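Local coordinates for protein aminoglycoside N(3)-acetyltransferase III (Serratia marcescens, PDB 7LAO) that transfers the acetyl group of acetyl-CoA to the 3-amino group of 2-deoxystreptamine aminoglycosides such as gentamicin, kanamycin and tobramycin, so conferring resistance to them, at residues Val18-Ile24 against Ala50-Thr56; Tyr232-His238 against Ser248-Glu252. All blocks are in the same frame, centred on the assembly; numbering follows the deposited sequence.

Contact 1: residues Val18-Ile24 against Ala50-Thr56; sequences VRPGDLI and AVGSAGT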
ATOM      1  N   VAL A  18       5.162 -17.592  -3.210  1.00 29.33           N
ATOM      2  CA  VAL A  18       5.330 -17.145  -1.827  1.00 26.47           C
ATOM      3  C   VAL A  18       6.039 -18.240  -1.036  1.00 33.28           C
ATOM      4  O   VAL A  18       5.741 -19.431  -1.193  1.00 30.35           O
ATOM      5  CB  VAL A  18       3.965 -16.809  -1.193  1.00 26.62           C
ATOM      6  CG1 VAL A  18       4.126 -16.343   0.324  1.00 21.10           C
ATOM      7  CG2 VAL A  18       3.209 -15.741  -2.036  1.00 25.16           C
ATOM      8  N   ARG A  19       6.984 -17.844  -0.176  1.00 28.79           N
ATOM      9  CA  ARG A  19       7.807 -18.798   0.561  1.00 31.78           C
ATOM     10  C   ARG A  19       7.898 -18.398   2.026  1.00 32.20           C
ATOM     11  O   ARG A  19       7.773 -17.211   2.356  1.00 26.31           O
ATOM     12  CB  ARG A  19       9.229 -18.887  -0.023  1.00 32.65           C
ATOM     13  CG  ARG A  19       9.333 -19.572  -1.372  1.00 33.45           C
ATOM     14  CD  ARG A  19       8.836 -21.018  -1.252  1.00 30.91           C
ATOM     15  NE  ARG A  19       8.877 -21.719  -2.518  1.00 39.43           N
ATOM     16  CZ  ARG A  19       7.880 -21.759  -3.413  1.00 46.51           C
ATOM     17  NH1 ARG A  19       6.728 -21.112  -3.206  1.00 38.40           N
ATOM     18  NH2 ARG A  19       8.051 -22.441  -4.547  1.00 50.15           N
ATOM     19  N   PRO A  20       8.085 -19.376   2.928  1.00 32.89           N
ATOM     20  CA  PRO A  20       8.357 -19.053   4.335  1.00 35.37           C
ATOM     21  C   PRO A  20       9.509 -18.062   4.520  1.00 39.85           C
ATOM     22  O   PRO A  20      10.585 -18.181   3.916  1.00 44.93           O
ATOM     23  CB  PRO A  20       8.678 -20.423   4.955  1.00 38.31           C
ATOM     24  CG  PRO A  20       7.908 -21.379   4.149  1.00 44.90           C
ATOM     25  CD  PRO A  20       7.937 -20.826   2.719  1.00 34.91           C
ATOM     26  N   GLY A  21       9.268 -17.065   5.369  1.00 29.72           N
ATOM     27  CA  GLY A  21      10.232 -16.005   5.606  1.00 28.38           C
ATOM     28  C   GLY A  21      10.004 -14.761   4.784  1.00 22.45           C
ATOM     29  O   GLY A  21      10.638 -13.726   5.051  1.00 26.58           O
ATOM     30  N   ASP A  22       9.141 -14.821   3.770  1.00 24.49           N
ATOM     31  CA  ASP A  22       8.980 -13.693   2.861  1.00 25.83           C
ATOM     32  C   ASP A  22       8.353 -12.527   3.575  1.00 25.53           C
ATOM     33  O   ASP A  22       7.550 -12.699   4.499  1.00 24.95           O
ATOM     34  CB  ASP A  22       8.043 -14.045   1.697  1.00 25.68           C
ATOM     35  CG  ASP A  22       8.749 -14.814   0.599  1.00 35.90           C
ATOM     36  OD1 ASP A  22       9.977 -14.986   0.736  1.00 35.81           O
ATOM     37  OD2 ASP A  22       8.069 -15.256  -0.378  1.00 38.13           O
ATOM     38  N   LEU A  23       8.663 -11.340   3.075  1.00 19.07           N
ATOM     39  CA  LEU A  23       7.947 -10.116   3.393  1.00 24.14           C
ATOM     40  C   LEU A  23       7.024  -9.791   2.214  1.00 20.96           C
ATOM     41  O   LEU A  23       7.495  -9.546   1.103  1.00 20.06           O
ATOM     42  CB  LEU A  23       8.948  -8.977   3.635  1.00 19.81           C
ATOM     43  CG  LEU A  23       8.413  -7.546   3.624  1.00 21.10           C
ATOM     44  CD1 LEU A  23       7.466  -7.319   4.804  1.00 18.06           C
ATOM     45  CD2 LEU A  23       9.667  -6.573   3.784  1.00 20.68           C
ATOM     46  N   ILE A  24       5.706  -9.823   2.450  1.00 19.84           N
ATOM     47  CA  ILE A  24       4.710  -9.689   1.402  1.00 21.13           C
ATOM     48  C   ILE A  24       3.853  -8.459   1.687  1.00 24.54           C
ATOM     49  O   ILE A  24       3.236  -8.356   2.752  1.00 27.54           O
ATOM     50  CB  ILE A  24       3.841 -10.957   1.330  1.00 26.62           C
ATOM     51  CG1 ILE A  24       4.761 -12.153   1.081  1.00 29.18           C
ATOM     52  CG2 ILE A  24       2.819 -10.849   0.163  1.00 24.24           C
ATOM     53  CD1 ILE A  24       5.445 -12.092  -0.240  1.00 33.28           C
ATOM     54  N   ALA A  50       1.369 -19.316   4.528  1.00 30.15           N
ATOM     55  CA  ALA A  50       2.313 -19.304   3.414  1.00 28.41           C
ATOM     56  C   ALA A  50       3.672 -18.714   3.832  1.00 31.86           C
ATOM     57  O   ALA A  50       4.725 -19.186   3.384  1.00 36.53           O
ATOM     58  CB  ALA A  50       1.746 -18.497   2.244  1.00 25.38           C
ATOM     59  N   VAL A  51       3.686 -17.646   4.631  1.00 30.59           N
ATOM     60  CA  VAL A  51       4.995 -17.032   4.958  1.00 27.33           C
ATOM     61  C   VAL A  51       5.610 -17.532   6.267  1.00 34.46           C
ATOM     62  O   VAL A  51       6.762 -17.154   6.591  1.00 33.61           O
ATOM     63  CB  VAL A  51       4.904 -15.491   4.991  1.00 24.75           C
ATOM     64  CG1 VAL A  51       4.432 -14.947   3.584  1.00 24.84           C
ATOM     65  CG2 VAL A  51       4.032 -15.020   6.200  1.00 28.54           C
ATOM     66  N   GLY A  52       4.913 -18.386   7.024  1.00 29.03           N
ATOM     67  CA  GLY A  52       5.440 -18.885   8.292  1.00 26.93           C
ATOM     68  C   GLY A  52       5.544 -17.818   9.361  1.00 27.85           C
ATOM     69  O   GLY A  52       5.234 -16.642   9.166  1.00 28.50           O
ATOM     70  N   SER A  53       5.986 -18.261  10.542  1.00 28.87           N
ATOM     71  CA  SER A  53       6.107 -17.356  11.657  1.00 34.22           C
ATOM     72  C   SER A  53       7.234 -16.368  11.444  1.00 35.89           C
ATOM     73  O   SER A  53       7.212 -15.312  12.063  1.00 35.40           O
ATOM     74  CB  SER A  53       6.300 -18.142  12.956  1.00 37.55           C
ATOM     75  OG  SER A  53       7.514 -18.860  12.920  1.00 43.30           O
ATOM     76  N   ALA A  54       8.165 -16.630  10.508  1.00 34.27           N
ATOM     77  CA  ALA A  54       9.258 -15.688  10.264  1.00 32.64           C
ATOM     78  C   ALA A  54       8.932 -14.644   9.205  1.00 24.94           C
ATOM     79  O   ALA A  54       9.671 -13.646   9.076  1.00 27.35           O
ATOM     80  CB  ALA A  54      10.523 -16.444   9.842  1.00 44.99           C
ATOM     81  N   GLY A  55       7.852 -14.840   8.445  1.00 26.65           N
ATOM     82  CA  GLY A  55       7.457 -13.894   7.423  1.00 23.57           C
ATOM     83  C   GLY A  55       6.708 -12.713   7.993  1.00 25.68           C
ATOM     84  O   GLY A  55       6.183 -12.729   9.125  1.00 25.72           O
ATOM     85  N   THR A  56       6.619 -11.681   7.179  1.00 22.68           N
ATOM     86  CA  THR A  56       5.882 -10.486   7.548  1.00 20.95           C
ATOM     87  C   THR A  56       4.879 -10.154   6.449  1.00 23.91           C
ATOM     88  O   THR A  56       5.181 -10.235   5.264  1.00 23.42           O
ATOM     89  CB  THR A  56       6.836  -9.313   7.790  1.00 23.28           C
ATOM     90  OG1 THR A  56       7.628  -9.581   8.957  1.00 24.63           O
ATOM     91  CG2 THR A  56       6.065  -8.034   8.063  1.00 21.26           C
TER
HETATM   92  O   HOH W   1       4.738 -20.997   1.176  0.50 21.69           O
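Val51 and Thr56, the two residues with the most surface buried, illustrate how a beta-alpha-beta crossover, here strand 23-28, helix 40-51 and the adjacent parallel strand 56-60, fits its helix end to the start of its first strand. Val51 CG1 touches two neighbouring partners, Val18 CG1 at 3.6 Å and Ile24 CG1 at 3.8 Å. Its carbonyl O accepts a nearly linear hydrogen bond from Gly21 N (2.8 Å) and a CA-H...O contact from Pro20 CA (3.4 Å). Gly21 belongs to the type II turn Arg19-Asp22, which presents this N-H to the helix end; Arg19 N is hydrogen-bonded to Asp22 OD2 at 2.8 Å, and that carboxylate also forms a salt bridge with Lys157. Ala50, third in buried surface, places CB 3.7 Å from Val18 CG1, while a water donates to both Val18 O (3.0 Å) and Ala50 O (2.9 Å). Beyond the helix, Gly52 with positive phi opens the type I turn Gly52-Gly55. At Gly55 a CB would run into Asp22 O and Val51 CB. Thr56 then starts the parallel pairing: Thr56 N donates to Asp22 O (3.0 Å), and Ile24 N to Thr56 O (2.9 Å), flanking Leu23. On the face shared by Leu23 and Thr56, Leu23 CD1 meets Thr56 CG2 at 3.6 Å, and Leu132 of helix 129-133 touches both side chains. All three direct hydrogen bonds run between backbone atoms: those of Thr56 fix the parallel register, while apolar side chains fill the space between helix end and strand, and the lack of a CB at Gly55 permits the close approach.

Contact 2: residues Tyr232-His238 against Ser248-Glu252; sequences YVELGRH and SYLFE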
ATOM      1  N   TYR A 232       6.912  -3.228 -17.028  1.00 25.25           N
ATOM      2  CA  TYR A 232       7.739  -4.203 -16.322  1.00 24.30           C
ATOM      3  C   TYR A 232       7.275  -5.625 -16.608  1.00 33.02           C
ATOM      4  O   TYR A 232       8.096  -6.540 -16.793  1.00 25.85           O
ATOM      5  CB  TYR A 232       7.725  -3.940 -14.805  1.00 22.74           C
ATOM      6  CG  TYR A 232       8.562  -4.917 -14.002  1.00 26.08           C
ATOM      7  CD1 TYR A 232       9.961  -4.779 -13.907  1.00 26.66           C
ATOM      8  CD2 TYR A 232       7.943  -5.974 -13.291  1.00 24.55           C
ATOM      9  CE1 TYR A 232      10.742  -5.704 -13.151  1.00 24.78           C
ATOM     10  CE2 TYR A 232       8.704  -6.860 -12.527  1.00 21.91           C
ATOM     11  CZ  TYR A 232      10.071  -6.720 -12.449  1.00 24.26           C
ATOM     12  OH  TYR A 232      10.780  -7.664 -11.732  1.00 27.88           O
ATOM     13  N   VAL A 233       5.961  -5.829 -16.674  1.00 25.46           N
ATOM     14  CA  VAL A 233       5.462  -7.182 -16.919  1.00 25.93           C
ATOM     15  C   VAL A 233       6.024  -7.817 -18.208  1.00 33.10           C
ATOM     16  O   VAL A 233       6.224  -9.035 -18.259  1.00 27.17           O
ATOM     17  CB  VAL A 233       3.919  -7.156 -16.886  1.00 26.05           C
ATOM     18  CG1 VAL A 233       3.289  -8.379 -17.720  1.00 27.04           C
ATOM     19  CG2 VAL A 233       3.455  -7.131 -15.456  1.00 27.38           C
ATOM     20  N   GLU A 234       6.357  -7.013 -19.233  1.00 31.47           N
ATOM     21  CA  GLU A 234       6.860  -7.583 -20.472  1.00 35.20           C
ATOM     22  C   GLU A 234       8.157  -8.376 -20.288  1.00 38.72           C
ATOM     23  O   GLU A 234       8.434  -9.301 -21.071  1.00 33.34           O
ATOM     24  CB  GLU A 234       7.036  -6.467 -21.498  1.00 32.69           C
ATOM     25  CG  GLU A 234       5.736  -5.797 -21.903  1.00 49.32           C
ATOM     26  CD  GLU A 234       5.914  -4.852 -23.094  1.00 63.28           C
ATOM     27  OE1 GLU A 234       7.057  -4.392 -23.322  1.00 62.48           O
ATOM     28  OE2 GLU A 234       4.921  -4.587 -23.808  1.00 63.24           O
ATOM     29  N   LEU A 235       8.958  -8.056 -19.250  1.00 35.04           N
ATOM     30  CA  LEU A 235      10.220  -8.768 -19.007  1.00 30.56           C
ATOM     31  C   LEU A 235      10.021 -10.218 -18.581  1.00 30.47           C
ATOM     32  O   LEU A 235      10.959 -11.024 -18.692  1.00 32.22           O
ATOM     33  CB  LEU A 235      11.017  -8.060 -17.904  1.00 29.30           C
ATOM     34  CG  LEU A 235      11.508  -6.634 -18.133  1.00 33.52           C
ATOM     35  CD1 LEU A 235      12.333  -6.111 -16.878  1.00 29.90           C
ATOM     36  CD2 LEU A 235      12.347  -6.540 -19.367  1.00 43.56           C
ATOM     37  N   GLY A 236       8.824 -10.567 -18.107  1.00 28.89           N
ATOM     38  CA  GLY A 236       8.567 -11.950 -17.741  1.00 30.75           C
ATOM     39  C   GLY A 236       9.312 -12.383 -16.488  1.00 28.30           C
ATOM     40  O   GLY A 236       9.556 -13.579 -16.308  1.00 30.29           O
ATOM     41  N   ARG A 237       9.703 -11.433 -15.623  1.00 26.81           N
ATOM     42  CA  ARG A 237      10.418 -11.759 -14.364  1.00 27.63           C
ATOM     43  C   ARG A 237       9.481 -12.071 -13.217  1.00 28.28           C
ATOM     44  O   ARG A 237       9.830 -12.850 -12.336  1.00 25.51           O
ATOM     45  CB  ARG A 237      11.301 -10.583 -13.891  1.00 26.32           C
ATOM     46  CG  ARG A 237      12.402 -10.225 -14.941  1.00 28.58           C
ATOM     47  CD  ARG A 237      13.166  -8.965 -14.436  1.00 28.53           C
ATOM     48  NE  ARG A 237      14.272  -8.663 -15.333  1.00 31.09           N
ATOM     49  CZ  ARG A 237      15.195  -7.760 -15.076  1.00 38.38           C
ATOM     50  NH1 ARG A 237      15.150  -7.051 -13.934  1.00 33.97           N
ATOM     51  NH2 ARG A 237      16.155  -7.561 -15.972  1.00 41.97           N
ATOM     52  N   HIS A 238       8.304 -11.483 -13.233  1.00 27.82           N
ATOM     53  CA  HIS A 238       7.309 -11.657 -12.183  1.00 25.69           C
ATOM     54  C   HIS A 238       6.633 -13.023 -12.349  1.00 27.08           C
ATOM     55  O   HIS A 238       6.877 -13.731 -13.315  1.00 26.45           O
ATOM     56  CB  HIS A 238       6.281 -10.545 -12.313  1.00 27.17           C
ATOM     57  CG  HIS A 238       5.487 -10.696 -13.564  1.00 28.54           C
ATOM     58  ND1 HIS A 238       6.029 -10.464 -14.821  1.00 26.97           N
ATOM     59  CD2 HIS A 238       4.239 -11.184 -13.771  1.00 31.97           C
ATOM     60  CE1 HIS A 238       5.128 -10.766 -15.742  1.00 30.24           C
ATOM     61  NE2 HIS A 238       4.031 -11.207 -15.133  1.00 26.99           N
ATOM     62  N   SER A 248      -3.652 -13.396 -10.315  1.00 27.39           N
ATOM     63  CA  SER A 248      -2.805 -12.825  -9.280  1.00 25.61           C
ATOM     64  C   SER A 248      -1.384 -12.644  -9.796  1.00 24.81           C
ATOM     65  O   SER A 248      -0.965 -13.317 -10.746  1.00 27.05           O
ATOM     66  CB  SER A 248      -2.832 -13.674  -7.998  1.00 25.77           C
ATOM     67  OG  SER A 248      -4.116 -13.597  -7.371  1.00 29.70           O
ATOM     68  N   TYR A 249      -0.666 -11.698  -9.176  1.00 24.88           N
ATOM     69  CA  TYR A 249       0.714 -11.363  -9.546  1.00 31.56           C
ATOM     70  C   TYR A 249       1.586 -11.359  -8.305  1.00 28.32           C
ATOM     71  O   TYR A 249       1.149 -10.937  -7.218  1.00 22.75           O
ATOM     72  CB  TYR A 249       0.850  -9.976 -10.160  1.00 26.13           C
ATOM     73  CG  TYR A 249       0.138  -9.767 -11.467  1.00 25.35           C
ATOM     74  CD1 TYR A 249      -1.249  -9.602 -11.514  1.00 26.82           C
ATOM     75  CD2 TYR A 249       0.869  -9.704 -12.668  1.00 28.23           C
ATOM     76  CE1 TYR A 249      -1.901  -9.391 -12.728  1.00 38.14           C
ATOM     77  CE2 TYR A 249       0.223  -9.492 -13.869  1.00 29.30           C
ATOM     78  CZ  TYR A 249      -1.146  -9.333 -13.907  1.00 34.85           C
ATOM     79  OH  TYR A 249      -1.781  -9.135 -15.100  1.00 42.95           O
ATOM     80  N   LEU A 250       2.834 -11.793  -8.471  1.00 25.48           N
ATOM     81  CA  LEU A 250       3.826 -11.634  -7.418  1.00 20.58           C
ATOM     82  C   LEU A 250       5.081 -10.989  -8.048  1.00 24.10           C
ATOM     83  O   LEU A 250       5.664 -11.535  -9.002  1.00 22.44           O
ATOM     84  CB  LEU A 250       4.146 -12.968  -6.713  1.00 21.01           C
ATOM     85  CG  LEU A 250       5.149 -12.898  -5.526  1.00 21.56           C
ATOM     86  CD1 LEU A 250       4.652 -12.103  -4.322  1.00 21.82           C
ATOM     87  CD2 LEU A 250       5.610 -14.316  -5.111  1.00 28.61           C
ATOM     88  N   PHE A 251       5.424  -9.801  -7.559  1.00 22.46           N
ATOM     89  CA  PHE A 251       6.556  -8.972  -8.013  1.00 24.12           C
ATOM     90  C   PHE A 251       7.623  -8.840  -6.934  1.00 29.31           C
ATOM     91  O   PHE A 251       7.315  -8.609  -5.753  1.00 23.85           O
ATOM     92  CB  PHE A 251       6.086  -7.552  -8.339  1.00 22.14           C
ATOM     93  CG  PHE A 251       5.034  -7.462  -9.362  1.00 27.94           C
ATOM     94  CD1 PHE A 251       5.350  -7.660 -10.690  1.00 25.39           C
ATOM     95  CD2 PHE A 251       3.718  -7.117  -9.026  1.00 28.49           C
ATOM     96  CE1 PHE A 251       4.393  -7.551 -11.705  1.00 29.17           C
ATOM     97  CE2 PHE A 251       2.729  -7.010 -10.048  1.00 30.63           C
ATOM     98  CZ  PHE A 251       3.069  -7.213 -11.360  1.00 33.52           C
ATOM     99  N   GLU A 252       8.897  -8.878  -7.348  1.00 26.53           N
ATOM    100  CA  GLU A 252      10.013  -8.570  -6.454  1.00 23.28           C
ATOM    101  C   GLU A 252      10.127  -7.062  -6.319  1.00 24.35           C
ATOM    102  O   GLU A 252      10.308  -6.360  -7.337  1.00 27.40           O
ATOM    103  CB  GLU A 252      11.311  -9.151  -7.010  1.00 33.08           C
ATOM    104  CG  GLU A 252      12.433  -9.152  -6.057  1.00 50.47           C
ATOM    105  CD  GLU A 252      13.767  -8.819  -6.715  1.00 57.05           C
ATOM    106  OE1 GLU A 252      14.380  -7.786  -6.348  1.00 55.71           O
ATOM    107  OE2 GLU A 252      14.192  -9.593  -7.606  1.00 62.96           O
TER
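An aromatic cluster of His238, Tyr249 and Phe251 joins the turn at the end of helix 224-233 to strand 246-252, and it exemplifies cohesion mainly by side-chain contacts. Gly236, with positive phi, ends the type I turn Val233-Gly236 and lets the chain reverse toward His238, whose CB comes within 3.4 Å of Phe251 CD1 and 3.5 Å of Leu250 O. The imidazole lies nearly parallel to the Tyr249 ring but slid well aside (planes at 28°, centroids 6.0 Å apart), and it is oblique to Phe251; its NE2 is hydrogen-bonded to Glu240. From the helix end, Val233 CG2 approaches the edge of the Phe251 ring at CE1 (3.9 Å), and Tyr232 CE2 meets Phe251 CD1 at 3.9 Å. Tyr232 OH is held by Asp255, and Ile256 of helix 253-268 touches both Tyr232 and Phe251. The arrangement places a helix end and its turn against a beta hairpin, strands 239-243 and 246-252, at the edge of the sheet.

Overall arrangement
The two contacts come in series along the chain, contact 1 closing long before contact 2 opens, and their centres are 19 Å apart, yet both reach the same mixed sheet. Contact 1 pairs the neighbouring parallel strands 23-28 and 56-60; contact 2 packs the exit of helix 224-233 against strand 246-252, which is next to the edge strand 239-243. Strand 157-161 lies between strands 23-28 and 246-252, pairing with both. Direct packing also bridges the two regions: Leu250 CD2 is 3.8 Å from Val18 N, and Leu250 CD1 is 4.2 Å from Ile24 CD1. The sheet thus brings an early and a late part of the chain together in one domain of the antibiotic N-acetyltransferase family.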